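Local coordinates for protein thymidylate synthase ThyX (Streptomyces cacaoi subsp. asoensis, PDB 4P5A) that probably catalyses the FAD-dependent reductive methylation of dUMP, and as a UMP/dUMP methylase binds uridine nucleotides, in a homotetramer carrying four FAD molecules, at residues His188-Ser191 with Leu192-Arg196; Thr180-Ala183 with Arg184-Met187; Val147-Glu150 with Glu151-Arg154. All coordinates share one frame; numbering follows the deposited sequence.

Contacts 1 and 2 lie on one helix, 183-193, their centres about 12 Å apart. Contact 2 (180-187) starts it at the end of strand 174-181 and binds the adenine and diphosphate of one FAD; contact 1 (188-196) carries it to its C-terminal end, where H188 holds a phosphate oxygen of a second FAD and R193 reaches both its flavin and the bound 5-bromo-UMP. Contact 3, on helix 131-157, stands apart: its centre is about 37 Å from that of contact 1 and 39 Å from that of contact 2. It faces another subunit, and the Y152 side chain remains about 9 Å from a bound 5-bromo-UMP.

Contact 1 of 3, residues His188-Ser191 with Leu192-Arg196; sequences HFLS and LRTHR. With FAD (flavin-adenine dinucleotide), chain H.
The C-terminal turn of helix 183-193 forms one wall of the site shared by FAD and the uridine nucleotide, and the evidence lies in F189 against R193 and H188 against L192. R193 CG sits over a face of the F189 ring, 3.8 Å from its centroid and 25° off the normal, a CH-pi contact. The R193 side chain has CG anti to its own carbonyl carbon and the chain bends at chi2, which lays the methylene on the ring and sends the guanidinium on to the cofactor. There one guanidinium face meets the flavin methyl, with NH1 of R193 3.4 Å from C8M of FAD. H87 is hydrogen-bonded to R193 NE, while R193 NH2 bonds O2 of 5-bromo-UMP, consistent with the predicted role of this arginine in activating N3 of dUMP. With R193 cut back to an alanine, O2 of the nucleotide and H87 would probably each lose a partner, and the F189 face would lose the CG methylene lying over it.

H188 and L192 point the same way, and L192 CD1 lies 3.7 Å from H188 NE2. The imidazole is fixed by its bond from NE2 to O2P of FAD, 3.1 Å long at 151°, and by C5B of the same FAD over one face.

In the backbone, R193 N donates to F189 O at 2.8 Å, whereas L192 N makes only weak bonds to H188 O and F189 O. The next amide, T194 N, bonds L190 O weakly, and the chain then leaves the helix. T194 adds a stronger hold on that carbonyl: with chi1 at 57°, its hydroxyl, also hydrogen-bonded to R236, turns back along the turn, and OG1 donates to L190 O over 2.7 Å.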
loop_
_atom_site.group_PDB
_atom_site.type_symbol
_atom_site.label_atom_id
_atom_site.label_comp_id
_atom_site.label_asym_id
_atom_site.label_seq_id
_atom_site.Cartn_x
_atom_site.Cartn_y
_atom_site.Cartn_z
ATOM N N HIS B 188 8.300 7.637 -8.810
ATOM C CA HIS B 188 7.288 6.835 -9.595
ATOM C C HIS B 188 6.246 7.786 -10.159
ATOM O O HIS B 188 5.843 7.668 -11.342
ATOM C CB HIS B 188 6.691 5.795 -8.651
ATOM C CG HIS B 188 5.780 4.829 -9.355
ATOM N ND1 HIS B 188 6.217 3.609 -9.816
ATOM C CD2 HIS B 188 4.473 4.933 -9.689
ATOM C CE1 HIS B 188 5.207 2.976 -10.392
ATOM N NE2 HIS B 188 4.157 3.789 -10.403
ATOM N N PHE B 189 5.881 8.810 -9.384
ATOM C CA PHE B 189 4.895 9.785 -9.869
ATOM C C PHE B 189 5.497 10.617 -11.030
ATOM O O PHE B 189 4.822 10.811 -12.039
ATOM C CB PHE B 189 4.569 10.682 -8.705
ATOM C CG PHE B 189 3.826 11.939 -9.038
ATOM C CD1 PHE B 189 4.492 13.155 -9.206
ATOM C CD2 PHE B 189 2.417 11.929 -9.130
ATOM C CE1 PHE B 189 3.770 14.363 -9.505
ATOM C CE2 PHE B 189 1.692 13.190 -9.360
ATOM C CZ PHE B 189 2.417 14.382 -9.580
ATOM N N LEU B 190 6.777 10.986 -10.918
ATOM C CA LEU B 190 7.377 11.851 -11.967
ATOM C C LEU B 190 7.468 11.014 -13.271
ATOM O O LEU B 190 7.320 11.589 -14.344
ATOM C CB LEU B 190 8.788 12.344 -11.587
ATOM C CG LEU B 190 8.744 13.369 -10.399
ATOM C CD1 LEU B 190 10.131 13.687 -10.042
ATOM C CD2 LEU B 190 8.004 14.687 -10.803
ATOM N N SER B 191 7.757 9.725 -13.177
ATOM C CA SER B 191 7.888 8.879 -14.419
ATOM C C SER B 191 6.584 8.869 -15.126
ATOM O O SER B 191 6.540 8.827 -16.347
ATOM C CB SER B 191 8.275 7.459 -14.042
ATOM O OG SER B 191 8.572 6.685 -15.189
ATOM N N LEU B 192 5.486 8.965 -14.405
ATOM C CA LEU B 192 4.138 8.845 -15.097
ATOM C C LEU B 192 3.537 10.241 -15.440
ATOM O O LEU B 192 2.756 10.373 -16.376
ATOM C CB LEU B 192 3.133 8.140 -14.145
ATOM C CG LEU B 192 3.391 6.678 -13.979
ATOM C CD1 LEU B 192 2.526 6.171 -12.669
ATOM C CD2 LEU B 192 2.999 5.919 -15.297
ATOM N N ARG B 193 3.850 11.264 -14.650
ATOM C CA ARG B 193 3.158 12.568 -14.717
ATOM C C ARG B 193 4.066 13.649 -15.357
ATOM O O ARG B 193 3.741 14.840 -15.274
ATOM C CB ARG B 193 2.677 13.065 -13.351
ATOM C CG ARG B 193 1.720 12.092 -12.724
ATOM C CD ARG B 193 0.463 11.773 -13.581
ATOM N NE ARG B 193 -0.542 10.964 -12.778
ATOM C CZ ARG B 193 -1.750 10.682 -13.266
ATOM N NH1 ARG B 193 -2.107 11.111 -14.535
ATOM N NH2 ARG B 193 -2.622 10.018 -12.504
ATOM N N THR B 194 5.146 13.235 -15.997
ATOM C CA THR B 194 5.857 14.184 -16.875
ATOM C C THR B 194 5.989 13.517 -18.256
ATOM O O THR B 194 6.200 12.277 -18.379
ATOM C CB THR B 194 7.219 14.580 -16.376
ATOM O OG1 THR B 194 8.031 13.408 -16.202
ATOM C CG2 THR B 194 7.116 15.349 -15.110
ATOM N N HIS B 195 5.895 14.363 -19.301
ATOM C CA HIS B 195 6.055 13.848 -20.698
ATOM C C HIS B 195 7.479 14.208 -21.157
ATOM O O HIS B 195 7.737 15.349 -21.497
ATOM C CB HIS B 195 5.049 14.566 -21.597
ATOM C CG HIS B 195 5.191 14.189 -23.041
ATOM N ND1 HIS B 195 5.805 15.013 -23.972
ATOM C CD2 HIS B 195 4.838 13.060 -23.710
ATOM C CE1 HIS B 195 5.829 14.403 -25.154
ATOM N NE2 HIS B 195 5.234 13.224 -25.027
ATOM N N ARG B 196 8.358 13.225 -21.191
ATOM C CA ARG B 196 9.741 13.439 -21.526
ATOM C C ARG B 196 10.147 12.494 -22.649
ATOM O O ARG B 196 10.382 11.300 -22.402
ATOM C CB ARG B 196 10.614 13.217 -20.306
ATOM C CG ARG B 196 10.319 14.254 -19.242
ATOM C CD ARG B 196 10.738 15.675 -19.700
ATOM N NE ARG B 196 10.504 16.547 -18.559
ATOM C CZ ARG B 196 9.383 17.193 -18.290
ATOM N NH1 ARG B 196 8.314 17.217 -19.111
ATOM N NH2 ARG B 196 9.373 17.882 -17.207
HETATM P PA FAD H . 0.442 4.086 -7.213
HETATM O O1A FAD H . 1.277 5.107 -6.565
HETATM O O2A FAD H . -0.951 3.921 -6.906
HETATM O O5B FAD H . 1.173 2.721 -7.064
HETATM C C5B FAD H . 2.622 2.598 -7.358
HETATM C C4B FAD H . 2.981 1.161 -7.622
HETATM O O4B FAD H . 2.623 0.380 -6.463
HETATM C C3B FAD H . 2.168 0.564 -8.727
HETATM O O3B FAD H . 2.764 0.852 -10.016
HETATM C C2B FAD H . 2.215 -0.946 -8.435
HETATM O O2B FAD H . 3.581 -1.395 -8.763
HETATM C C1B FAD H . 2.116 -0.950 -6.877
HETATM N N9A FAD H . 0.746 -1.085 -6.351
HETATM C C8A FAD H . 0.163 -0.251 -5.471
HETATM N N7A FAD H . -1.039 -0.704 -5.120
HETATM C C5A FAD H . -1.202 -1.927 -5.764
HETATM C C6A FAD H . -2.210 -2.921 -5.831
HETATM N N6A FAD H . -3.372 -2.841 -5.109
HETATM N N1A FAD H . -1.981 -4.003 -6.644
HETATM C C2A FAD H . -0.823 -4.171 -7.326
HETATM N N3A FAD H . 0.168 -3.242 -7.291
HETATM C C4A FAD H . -0.042 -2.111 -6.558
HETATM N N1 FAD H . -6.947 5.674 -14.546
HETATM C C2 FAD H . -8.233 5.254 -14.770
HETATM O O2 FAD H . -9.018 4.979 -13.877
HETATM N N3 FAD H . -8.720 5.285 -16.056
HETATM C C4 FAD H . -7.930 5.722 -17.111
HETATM O O4 FAD H . -8.440 5.647 -18.263
HETATM C C4X FAD H . -6.603 6.128 -16.875
HETATM N N5 FAD H . -5.696 6.456 -17.908
HETATM C C5X FAD H . -4.439 7.037 -17.566
HETATM C C6 FAD H . -3.570 7.646 -18.501
HETATM C C7 FAD H . -2.325 8.184 -18.141
HETATM C C7M FAD H . -1.511 8.805 -19.288
HETATM C C8 FAD H . -1.864 8.224 -16.794
HETATM C C8M FAD H . -0.461 8.762 -16.374
HETATM C C9 FAD H . -2.719 7.639 -15.830
HETATM C C9A FAD H . -4.007 7.105 -16.209
HETATM N N10 FAD H . -4.857 6.525 -15.229
HETATM C C10 FAD H . -6.138 6.094 -15.582
HETATM C "C1'" FAD H . -4.486 6.556 -13.784
HETATM C "C2'" FAD H . -3.570 5.258 -13.668
HETATM O "O2'" FAD H . -4.315 4.024 -13.891
HETATM C "C3'" FAD H . -3.045 5.106 -12.217
HETATM O "O3'" FAD H . -4.090 5.142 -11.228
HETATM C "C4'" FAD H . -2.005 6.290 -11.840
HETATM O "O4'" FAD H . -1.200 6.536 -12.945
HETATM C "C5'" FAD H . -1.181 5.845 -10.604
HETATM O "O5'" FAD H . -0.203 4.886 -11.060
HETATM P P FAD H . 0.109 3.633 -10.090
HETATM O O1P FAD H . -1.092 2.804 -9.767
HETATM O O2P FAD H . 1.192 2.909 -10.781
HETATM O O3P FAD H . 0.621 4.308 -8.746
#

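Contact 2 of 3, residues Thr180-Ala183 with Arg184-Met187; sequences TCNA and RALM. With FAD (flavin-adenine dinucleotide), chain L.
N182 and A185 are joined by a capping hydrogen bond: A185 N donates to N182 OD1 over 2.9 Å at 164°, the donor tilted from the amide carbonyl plane. N182 holds CG between its backbone N and carbonyl carbon (chi1 60°), a torsion that folds OD1 back over the first turn of the helix. Backbone bonds follow at once, L186 N to N182 O at 2.9 Å and M187 N to A183 O at 2.8 Å, so the helical pattern is established right behind the cap.

The polar bonds to FAD come from N182 and R184, which flank A183. N182 divides its amide between two tasks, OD1 for the helix and ND2 for the cofactor: ND2 donates to adenine N1A of FAD over 2.9 Å, almost straight at 178°. This leaves the amide held at both ends, which fixes its rotation. R184 runs out extended from CG to NE and grips one phosphate of the diphosphate with two nitrogens, NH1 bonding O2P of FAD at 2.8 Å and NH2 bonding O1P of FAD at 3.1 Å. Ribose O3B lies over one face of its guanidinium. E66 and the C-terminal carboxylate of P239 form salt bridges with this arginine and probably help to hold it in place.

Apolar contacts pack the strand end against the first turn. C181 SG rests 3.8 Å from L186 CB, and C181 CB is 4.1 Å from A185 CB; W220 of helix 207-223 packs on A183, L186 and M187.

The whole is a strand-to-helix junction with an asparagine N-cap, strand 174-181 passing into helix 183-193, and it forms the adenine and diphosphate end of the FAD site that ThyX subunits share.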
loop_
_atom_site.group_PDB
_atom_site.type_symbol
_atom_site.label_atom_id
_atom_site.label_comp_id
_atom_site.label_asym_id
_atom_site.label_seq_id
_atom_site.Cartn_x
_atom_site.Cartn_y
_atom_site.Cartn_z
ATOM N N THR B 180 2.081 14.410 0.669
ATOM C CA THR B 180 3.359 13.991 1.264
ATOM C C THR B 180 3.850 12.681 0.583
ATOM O O THR B 180 3.070 11.771 0.348
ATOM C CB THR B 180 3.203 13.802 2.853
ATOM O OG1 THR B 180 2.955 15.117 3.441
ATOM C CG2 THR B 180 4.486 13.230 3.472
ATOM N N CYS B 181 5.154 12.620 0.268
ATOM C CA CYS B 181 5.691 11.440 -0.479
ATOM C C CYS B 181 7.090 11.239 0.052
ATOM O O CYS B 181 7.656 12.153 0.674
ATOM C CB CYS B 181 5.809 11.705 -2.048
ATOM S SG CYS B 181 6.666 13.176 -2.404
ATOM N N ASN B 182 7.572 10.024 -0.088
ATOM C CA ASN B 182 9.022 9.810 -0.001
ATOM C C ASN B 182 9.604 9.905 -1.436
ATOM O O ASN B 182 8.847 9.971 -2.436
ATOM C CB ASN B 182 9.378 8.507 0.705
ATOM C CG ASN B 182 8.813 7.275 -0.014
ATOM O OD1 ASN B 182 9.032 7.120 -1.229
ATOM N ND2 ASN B 182 8.039 6.392 0.717
ATOM N N ALA B 183 10.946 9.899 -1.535
ATOM C CA ALA B 183 11.522 10.158 -2.857
ATOM C C ALA B 183 11.230 9.019 -3.853
ATOM O O ALA B 183 11.136 9.260 -5.068
ATOM C CB ALA B 183 13.078 10.261 -2.710
ATOM N N ARG B 184 11.060 7.764 -3.376
ATOM C CA ARG B 184 10.735 6.644 -4.286
ATOM C C ARG B 184 9.338 6.888 -4.871
ATOM O O ARG B 184 9.136 6.721 -6.110
ATOM C CB ARG B 184 10.837 5.321 -3.512
ATOM C CG ARG B 184 10.908 4.155 -4.581
ATOM C CD ARG B 184 10.607 2.830 -3.839
ATOM N NE ARG B 184 10.949 1.741 -4.778
ATOM C CZ ARG B 184 10.867 0.444 -4.380
ATOM N NH1 ARG B 184 11.260 -0.544 -5.262
ATOM N NH2 ARG B 184 10.433 0.140 -3.144
ATOM N N ALA B 185 8.401 7.280 -4.038
ATOM C CA ALA B 185 7.034 7.539 -4.501
ATOM C C ALA B 185 7.041 8.760 -5.415
ATOM O O ALA B 185 6.291 8.778 -6.369
ATOM C CB ALA B 185 6.143 7.796 -3.282
ATOM N N LEU B 186 7.827 9.779 -5.116
ATOM C CA LEU B 186 7.924 10.943 -5.987
ATOM C C LEU B 186 8.508 10.497 -7.344
ATOM O O LEU B 186 7.934 10.943 -8.376
ATOM C CB LEU B 186 8.837 12.054 -5.358
ATOM C CG LEU B 186 8.916 13.320 -6.251
ATOM C CD1 LEU B 186 7.539 13.959 -6.522
ATOM C CD2 LEU B 186 9.808 14.281 -5.500
ATOM N N MET B 187 9.547 9.673 -7.360
ATOM C CA MET B 187 10.109 9.249 -8.677
ATOM C C MET B 187 9.086 8.459 -9.475
ATOM O O MET B 187 9.016 8.634 -10.721
ATOM C CB MET B 187 11.456 8.433 -8.457
ATOM C CG MET B 187 12.588 9.419 -8.152
ATOM S SD MET B 187 14.116 8.475 -8.019
ATOM C CE MET B 187 14.035 7.734 -6.324
HETATM P PA FAD L . 6.553 -4.027 -3.076
HETATM O O1A FAD L . 5.634 -4.966 -3.545
HETATM O O2A FAD L . 6.622 -3.858 -1.617
HETATM O O5B FAD L . 6.060 -2.621 -3.691
HETATM C C5B FAD L . 5.756 -2.572 -4.997
HETATM C C4B FAD L . 6.024 -1.116 -5.580
HETATM O O4B FAD L . 4.982 -0.387 -4.875
HETATM C C3B FAD L . 7.330 -0.444 -5.177
HETATM O O3B FAD L . 8.218 -0.814 -6.237
HETATM C C2B FAD L . 6.993 1.025 -5.227
HETATM O O2B FAD L . 6.857 1.512 -6.608
HETATM C C1B FAD L . 5.619 0.947 -4.560
HETATM N N9A FAD L . 5.645 1.099 -3.080
HETATM C C8A FAD L . 5.090 0.248 -2.162
HETATM N N7A FAD L . 5.217 0.837 -0.927
HETATM C C5A FAD L . 5.863 2.031 -1.069
HETATM C C6A FAD L . 6.264 2.992 -0.156
HETATM N N6A FAD L . 5.979 2.912 1.146
HETATM N N1A FAD L . 6.890 4.112 -0.639
HETATM C C2A FAD L . 7.100 4.251 -1.949
HETATM N N3A FAD L . 6.697 3.313 -2.872
HETATM C C4A FAD L . 6.106 2.180 -2.443
HETATM N N1 FAD L . 16.031 -5.668 1.136
HETATM C C2 FAD L . 16.737 -5.319 2.190
HETATM O O2 FAD L . 16.179 -4.929 3.230
HETATM N N3 FAD L . 18.141 -5.326 2.149
HETATM C C4 FAD L . 18.825 -5.669 1.013
HETATM O O4 FAD L . 20.084 -5.644 1.009
HETATM C C4X FAD L . 18.083 -6.052 -0.139
HETATM N N5 FAD L . 18.725 -6.394 -1.295
HETATM C C5X FAD L . 17.962 -6.932 -2.342
HETATM C C6 FAD L . 18.604 -7.491 -3.509
HETATM C C7 FAD L . 17.769 -8.047 -4.506
HETATM C C7M FAD L . 18.539 -8.610 -5.762
HETATM C C8 FAD L . 16.367 -8.110 -4.420
HETATM C C8M FAD L . 15.379 -8.657 -5.489
HETATM C C9 FAD L . 15.770 -7.576 -3.273
HETATM C C9A FAD L . 16.550 -6.981 -2.284
HETATM N N10 FAD L . 15.906 -6.507 -1.101
HETATM C C10 FAD L . 16.676 -6.068 -0.075
HETATM C "C1'" FAD L . 14.427 -6.445 -0.979
HETATM C "C2'" FAD L . 13.966 -5.122 -1.736
HETATM O "O2'" FAD L . 14.473 -3.903 -1.119
HETATM C "C3'" FAD L . 12.444 -5.031 -1.701
HETATM O "O3'" FAD L . 12.004 -5.103 -0.346
HETATM C "C4'" FAD L . 11.774 -6.185 -2.499
HETATM O "O4'" FAD L . 12.458 -6.352 -3.720
HETATM C "C5'" FAD L . 10.331 -5.853 -2.816
HETATM O "O5'" FAD L . 10.369 -4.791 -3.852
HETATM P P FAD L . 9.326 -3.570 -3.771
HETATM O O1P FAD L . 9.485 -2.783 -2.549
HETATM O O2P FAD L . 9.660 -2.796 -5.033
HETATM O O3P FAD L . 7.924 -4.311 -3.845
#

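Contact 3 of 3, residues Val147-Glu150 with Glu151-Arg154; sequences VAFE and EYQR
This is an intrahelical contact, one turn against the next, near the C-terminal end of the long helix 131-157, where a salt-bridge network of E150, E151 and R154 lies on one side and an oblique aromatic pair, F149 and Y152, on another. The helical evidence is four successive i to i+4 backbone bonds, from E151 N to V147 O through R154 N to E150 O.

On the aromatic side, the F149 and Y152 ring centroids are 5.7 Å apart and the planes at 45°, with F149 CE2 3.6 Å from Y152 CD1. Q153 runs beside F149; its bend at chi2 (-58°) brings NE2 to 3.2 Å from F149 CZ, the amide plane inclined 30° to the ring, while the NE2 group bonds E101. Y152 OH bonds the backbone N of V102, tying the helix to the loop that holds E101 and V102.

On the other side the helix meets another subunit: V147 packs on V147 of the third subunit, and E151 OE1 is hydrogen-bonded to S140 of that subunit. R154 takes E151 side-on with two nitrogens, NE to OE1 at 3.1 Å and NH2 to OE2 at 3.1 Å. Sharing this arginine probably eases the repulsion between the two neighbouring glutamates. E150, extended beyond CG, completes the network by a weaker, bent bond, its OE2 lying at the guanidinium edge, 2.9 Å from R154 NH2.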
loop_
_atom_site.group_PDB
_atom_site.type_symbol
_atom_site.label_atom_id
_atom_site.label_comp_id
_atom_site.label_asym_id
_atom_site.label_seq_id
_atom_site.Cartn_x
_atom_site.Cartn_y
_atom_site.Cartn_z
ATOM N N VAL B 147 -22.653 30.939 -14.200
ATOM C CA VAL B 147 -23.942 30.378 -13.865
ATOM C C VAL B 147 -23.801 29.341 -12.742
ATOM O O VAL B 147 -24.568 29.374 -11.798
ATOM C CB VAL B 147 -24.525 29.678 -15.082
ATOM C CG1 VAL B 147 -25.742 28.750 -14.772
ATOM C CG2 VAL B 147 -24.936 30.778 -16.095
ATOM N N ALA B 148 -22.733 28.533 -12.795
ATOM C CA ALA B 148 -22.517 27.579 -11.684
ATOM C C ALA B 148 -22.400 28.298 -10.354
ATOM O O ALA B 148 -23.031 27.900 -9.341
ATOM C CB ALA B 148 -21.231 26.733 -11.995
ATOM N N PHE B 149 -21.580 29.334 -10.317
ATOM C CA PHE B 149 -21.322 29.947 -9.044
ATOM C C PHE B 149 -22.566 30.709 -8.590
ATOM O O PHE B 149 -22.856 30.775 -7.364
ATOM C CB PHE B 149 -20.076 30.782 -9.083
ATOM C CG PHE B 149 -19.621 31.148 -7.733
ATOM C CD1 PHE B 149 -19.876 32.381 -7.230
ATOM C CD2 PHE B 149 -19.049 30.157 -6.890
ATOM C CE1 PHE B 149 -19.496 32.699 -5.897
ATOM C CE2 PHE B 149 -18.625 30.463 -5.579
ATOM C CZ PHE B 149 -18.894 31.734 -5.074
ATOM N N GLU B 150 -23.293 31.297 -9.540
ATOM C CA GLU B 150 -24.496 32.060 -9.129
ATOM C C GLU B 150 -25.533 31.090 -8.505
ATOM O O GLU B 150 -26.199 31.412 -7.469
ATOM C CB GLU B 150 -25.037 32.806 -10.367
ATOM C CG GLU B 150 -26.482 33.272 -10.239
ATOM C CD GLU B 150 -27.014 33.734 -11.608
ATOM O OE1 GLU B 150 -26.177 34.121 -12.474
ATOM O OE2 GLU B 150 -28.251 33.652 -11.816
ATOM N N GLU B 151 -25.634 29.887 -9.091
ATOM C CA GLU B 151 -26.542 28.886 -8.562
ATOM C C GLU B 151 -26.045 28.288 -7.241
ATOM O O GLU B 151 -26.862 27.993 -6.372
ATOM C CB GLU B 151 -26.858 27.749 -9.567
ATOM C CG GLU B 151 -27.565 28.189 -10.888
ATOM C CD GLU B 151 -28.910 28.936 -10.618
ATOM O OE1 GLU B 151 -29.576 28.715 -9.575
ATOM O OE2 GLU B 151 -29.196 29.837 -11.452
ATOM N N TYR B 152 -24.725 28.098 -7.105
ATOM C CA TYR B 152 -24.168 27.624 -5.834
ATOM C C TYR B 152 -24.539 28.630 -4.748
ATOM O O TYR B 152 -25.044 28.251 -3.687
ATOM C CB TYR B 152 -22.650 27.541 -5.972
ATOM C CG TYR B 152 -21.900 27.201 -4.738
ATOM C CD1 TYR B 152 -20.943 28.072 -4.184
ATOM C CD2 TYR B 152 -22.089 25.935 -4.137
ATOM C CE1 TYR B 152 -20.197 27.728 -3.035
ATOM C CE2 TYR B 152 -21.328 25.574 -2.966
ATOM C CZ TYR B 152 -20.389 26.476 -2.455
ATOM O OH TYR B 152 -19.679 26.170 -1.325
ATOM N N GLN B 153 -24.301 29.909 -5.023
ATOM C CA GLN B 153 -24.614 30.907 -3.966
ATOM C C GLN B 153 -26.110 30.991 -3.686
ATOM O O GLN B 153 -26.508 31.211 -2.544
ATOM C CB GLN B 153 -24.109 32.278 -4.430
ATOM C CG GLN B 153 -22.614 32.452 -4.354
ATOM C CD GLN B 153 -22.075 32.250 -2.951
ATOM O OE1 GLN B 153 -22.537 32.877 -2.040
ATOM N NE2 GLN B 153 -21.066 31.349 -2.786
ATOM N N ARG B 154 -26.925 30.864 -4.731
ATOM C CA ARG B 154 -28.394 30.882 -4.521
ATOM C C ARG B 154 -28.844 29.742 -3.629
ATOM O O ARG B 154 -29.689 29.920 -2.703
ATOM C CB ARG B 154 -29.154 30.711 -5.846
ATOM C CG ARG B 154 -30.631 31.204 -5.737
ATOM C CD ARG B 154 -31.495 30.877 -6.954
ATOM N NE ARG B 154 -30.878 31.166 -8.245
ATOM C CZ ARG B 154 -30.641 32.371 -8.791
ATOM N NH1 ARG B 154 -30.962 33.553 -8.215
ATOM N NH2 ARG B 154 -30.058 32.392 -9.964
#